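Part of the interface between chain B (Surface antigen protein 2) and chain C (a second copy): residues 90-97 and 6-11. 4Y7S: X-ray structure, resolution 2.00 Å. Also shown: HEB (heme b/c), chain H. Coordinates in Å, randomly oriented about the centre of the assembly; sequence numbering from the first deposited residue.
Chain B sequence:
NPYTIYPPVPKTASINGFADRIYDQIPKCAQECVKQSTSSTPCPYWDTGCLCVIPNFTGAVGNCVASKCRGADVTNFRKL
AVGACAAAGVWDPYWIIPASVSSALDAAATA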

# COMPACT_ATOMS: atom_id res chain seq x y z
N VAL B 90 0.34 1.19 3.14
CA VAL B 90 0.81 2.56 3.39
C VAL B 90 2.01 2.87 2.50
O VAL B 90 2.75 1.98 2.12
N TRP B 91 2.16 4.14 2.14
CA TRP B 91 3.32 4.59 1.38
C TRP B 91 4.58 4.68 2.26
O TRP B 91 4.48 4.73 3.47
N ASP B 92 5.74 4.67 1.61
CA ASP B 92 7.04 4.90 2.25
C ASP B 92 7.02 6.16 3.10
O ASP B 92 6.61 7.20 2.63
N PRO B 93 7.51 6.10 4.35
CA PRO B 93 8.24 5.07 5.11
C PRO B 93 7.38 4.09 5.92
O PRO B 93 7.95 3.43 6.80
N TYR B 94 6.08 4.00 5.62
CA TYR B 94 5.18 2.92 6.07
C TYR B 94 4.70 3.12 7.50
O TYR B 94 3.51 3.36 7.71
N TRP B 95 5.60 3.04 8.48
CA TRP B 95 5.24 3.43 9.83
C TRP B 95 5.73 4.85 10.02
O TRP B 95 6.92 5.09 10.24
N ILE B 96 4.81 5.80 9.91
CA ILE B 96 5.16 7.20 9.76
C ILE B 96 5.13 7.93 11.10
O ILE B 96 4.07 8.15 11.67
N ILE B 97 6.32 8.24 11.63
CA ILE B 97 6.46 8.89 12.93
C ILE B 97 7.20 10.22 12.81
O ILE B 97 7.98 10.41 11.87
N TYR C 6 -2.36 16.56 8.81
CA TYR C 6 -2.58 15.52 7.81
C TYR C 6 -1.54 14.42 7.80
O TYR C 6 -0.43 14.61 8.30
N PRO C 7 -1.90 13.26 7.21
CA PRO C 7 -0.90 12.20 7.06
C PRO C 7 0.35 12.70 6.32
O PRO C 7 0.23 13.18 5.20
N PRO C 8 1.53 12.57 6.96
CA PRO C 8 2.73 13.07 6.30
C PRO C 8 3.05 12.27 5.06
O PRO C 8 2.84 11.06 5.07
N VAL C 9 3.61 12.92 4.06
CA VAL C 9 3.99 12.27 2.81
C VAL C 9 5.43 12.63 2.52
O VAL C 9 5.89 13.67 2.98
N PRO C 10 6.14 11.77 1.76
CA PRO C 10 7.51 12.10 1.34
C PRO C 10 7.56 13.41 0.56
O PRO C 10 6.70 13.65 -0.30
N LYS C 11 8.54 14.25 0.86
CA LYS C 11 8.67 15.55 0.20
C LYS C 11 9.58 15.45 -1.02
O LYS C 11 10.31 16.38 -1.37

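Read along chain C, this contact shows how a proline-rich loop can serve as a docking surface for one tryptophan and one isoleucine. Neither stretch forms regular helix or strand, and the one hydrogen bond between them runs from a side chain to a backbone carbonyl.

Tyr C6 makes no contact with this stretch of chain B. Its chi1 is m, and the CMB methyl of the heme lies over one face of its ring, with CG of Tyr C6 3.5 Å from CMB of HEB. The protein contact begins at Pro C7, whose CA-to-CB bond points toward the other stretch. CB of Pro C7 lies 3.9 Å from CZ2 of Trp B91, at the edge of the indole and near its plane, while O of Pro C7 sits 3.6 Å from CMA of the heme.

Pro C8 supplies the polar anchor. Having no backbone N-H of its own to donate, it still offers a carbonyl, and NE1 of Trp B91 donates a hydrogen bond to O of Pro C8 at 3.0 Å, with an N-H...O angle of 148°. The CA-to-CB bond of Trp B91 points toward the other stretch, with chi1 p and chi2 at 91°, which brings the indole N-H to that oxygen. The same carbonyl has an apolar neighbor: CD1 of Ile B96 is 3.7 Å from O of Pro C8. The CA-to-CB bond of Ile B96 also points toward the other stretch; the residue adopts m at chi1 and t at chi2, and CG2 of Ile B96 packs 3.9 Å from CB of Pro C8.

At Val C9 the CA-to-CB bond runs sideways, yet the m rotamer leaves CG1 of Val C9 4.1 Å from CE2 of Trp B91, adding a modest apolar contact beside the hydrogen bond. The CA-to-CB bond of Pro C10 then points toward the other stretch. CD of Pro C10 reaches CD1 of Trp B91 at 3.7 Å, so the indole touches four consecutive residues, from Pro C7 to Pro C10. CG of Pro C10 also comes within 3.3 Å of the backbone O of Asp B92. That oxygen is buried here without a polar partner. The CA-to-CB bond of Asp B92 points sideways, and with chi1 t its side chain comes no closer than 5.0 Å, from CB of Asp B92 to CG of Pro C10.

Lys C11 makes no contact with this stretch of chain B. Its chi1 is m and its remaining chi angles are all t, an extended chain that carries NZ of Lys C11 to a hydrogen bond with O2A of the heme at 3.3 Å.

The rule is economical: 260 Å² buried, both sides summed, one directional bond from an indole, with Pro C7 and Pro C10 packing on the indole and Pro C8 on Ile B96.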

# COMPACT_ATOMS: atom_id res chain seq x y z
CB VAL B 90 1.21 2.74 4.87
CG1 VAL B 90 1.66 4.15 5.16
CG2 VAL B 90 0.05 2.39 5.74
CB TRP B 91 3.04 5.95 0.75
CG TRP B 91 2.65 6.99 1.76
CD1 TRP B 91 3.50 7.84 2.42
CD2 TRP B 91 1.33 7.29 2.22
NE1 TRP B 91 2.78 8.65 3.27
CE2 TRP B 91 1.45 8.34 3.17
CE3 TRP B 91 0.06 6.79 1.93
CZ2 TRP B 91 0.35 8.88 3.82
CZ3 TRP B 91 -1.04 7.34 2.60
CH2 TRP B 91 -0.88 8.37 3.54
CB ASP B 92 8.10 4.99 1.13
CG ASP B 92 9.54 5.12 1.64
OD1 ASP B 92 9.78 5.64 2.75
OD2 ASP B 92 10.45 4.71 0.89
CB PRO B 93 9.10 5.91 6.05
CG PRO B 93 8.20 7.07 6.38
CD PRO B 93 7.42 7.36 5.12
CB TYR B 94 5.87 1.55 5.89
CG TYR B 94 6.45 1.42 4.50
CD1 TYR B 94 5.63 1.35 3.39
CD2 TYR B 94 7.83 1.40 4.29
CE1 TYR B 94 6.13 1.26 2.13
CE2 TYR B 94 8.35 1.32 3.04
CZ TYR B 94 7.51 1.24 1.96
OH TYR B 94 8.02 1.15 0.70
CB TRP B 95 5.84 2.48 10.87
CG TRP B 95 5.35 2.80 12.23
CD1 TRP B 95 4.06 2.94 12.62
CD2 TRP B 95 6.15 3.04 13.39
NE1 TRP B 95 4.00 3.25 13.96
CE2 TRP B 95 5.27 3.31 14.45
CE3 TRP B 95 7.53 3.03 13.64
CZ2 TRP B 95 5.72 3.58 15.75
CZ3 TRP B 95 7.97 3.30 14.92
CH2 TRP B 95 7.07 3.58 15.96
CB ILE B 96 4.22 7.88 8.73
CG1 ILE B 96 4.13 6.99 7.49
CG2 ILE B 96 4.74 9.27 8.38
CD1 ILE B 96 3.44 7.61 6.29
CB ILE B 97 7.23 7.98 13.90
CG1 ILE B 97 8.60 7.57 13.33
CG2 ILE B 97 6.37 6.76 14.23
CD1 ILE B 97 9.46 6.76 14.29
CB TYR C 6 -2.64 16.16 6.42
CG TYR C 6 -3.81 17.08 6.21
CD1 TYR C 6 -5.11 16.60 6.24
CD2 TYR C 6 -3.62 18.43 5.95
CE1 TYR C 6 -6.19 17.43 6.04
CE2 TYR C 6 -4.70 19.28 5.74
CZ TYR C 6 -5.98 18.77 5.79
OH TYR C 6 -7.06 19.60 5.58
CB PRO C 7 -1.63 11.14 6.24
CG PRO C 7 -3.10 11.35 6.59
CD PRO C 7 -3.24 12.83 6.79
CB PRO C 8 3.82 12.91 7.36
CG PRO C 8 3.09 12.84 8.66
CD PRO C 8 1.80 12.17 8.35
CB VAL C 9 3.10 12.70 1.63
CG1 VAL C 9 1.69 12.17 1.84
CG2 VAL C 9 3.07 14.22 1.49
CB PRO C 10 7.89 10.94 0.40
CG PRO C 10 6.94 9.85 0.72
CD PRO C 10 5.67 10.52 1.15
CB LYS C 11 9.15 16.60 1.19
CG LYS C 11 8.08 16.88 2.23
CD LYS C 11 8.60 17.71 3.39
CE LYS C 11 7.46 17.98 4.36
NZ LYS C 11 7.86 18.88 5.47
FE HEB H . -0.56 20.78 1.29
CHA HEB H . 2.46 21.07 2.98
CHB HEB H . -1.22 17.89 2.92
CHC HEB H . -3.99 20.94 0.39
CHD HEB H . -0.17 23.81 -0.05
NA HEB H . 0.41 19.73 2.70
C1A HEB H . 1.68 19.96 3.19
C2A HEB H . 2.08 18.83 3.99
C3A HEB H . 1.07 17.95 4.00
C4A HEB H . -0.01 18.49 3.18
CMA HEB H . 1.08 16.60 4.74
CAA HEB H . 3.44 18.75 4.72
CBA HEB H . 3.25 19.38 6.11
CGA HEB H . 4.54 19.62 6.84
O1A HEB H . 4.95 20.81 6.98
O2A HEB H . 5.17 18.65 7.32
NB HEB H . -2.27 19.66 1.62
C1B HEB H . -2.30 18.44 2.27
C2B HEB H . -3.64 17.88 2.16
C3B HEB H . -4.37 18.75 1.45
C4B HEB H . -3.54 19.87 1.11
CMB HEB H . -4.15 16.53 2.72
CAB HEB H . -5.85 18.71 1.01
CBB HEB H . -6.73 17.88 1.55
NC HEB H . -1.85 22.08 0.36
C1C HEB H . -3.20 22.00 0.05
C2C HEB H . -3.62 23.19 -0.68
C3C HEB H . -2.54 23.96 -0.77
C4C HEB H . -1.43 23.29 -0.13
CMC HEB H . -5.07 23.45 -1.18
CAC HEB H . -2.35 25.35 -1.43
CBC HEB H . -3.23 25.85 -2.29
ND HEB H . 0.89 22.20 1.50
C1D HEB H . 0.85 23.37 0.74
C2D HEB H . 2.11 24.06 0.85
C3D HEB H . 2.95 23.22 1.81
C4D HEB H . 2.11 22.09 2.15
CMD HEB H . 2.49 25.38 0.16
CAD HEB H . 4.40 23.49 2.29
CBD HEB H . 4.47 23.86 3.78
CGD HEB H . 4.09 25.31 4.03
O1D HEB H . 3.84 25.67 5.21
O2D HEB H . 4.04 26.12 3.07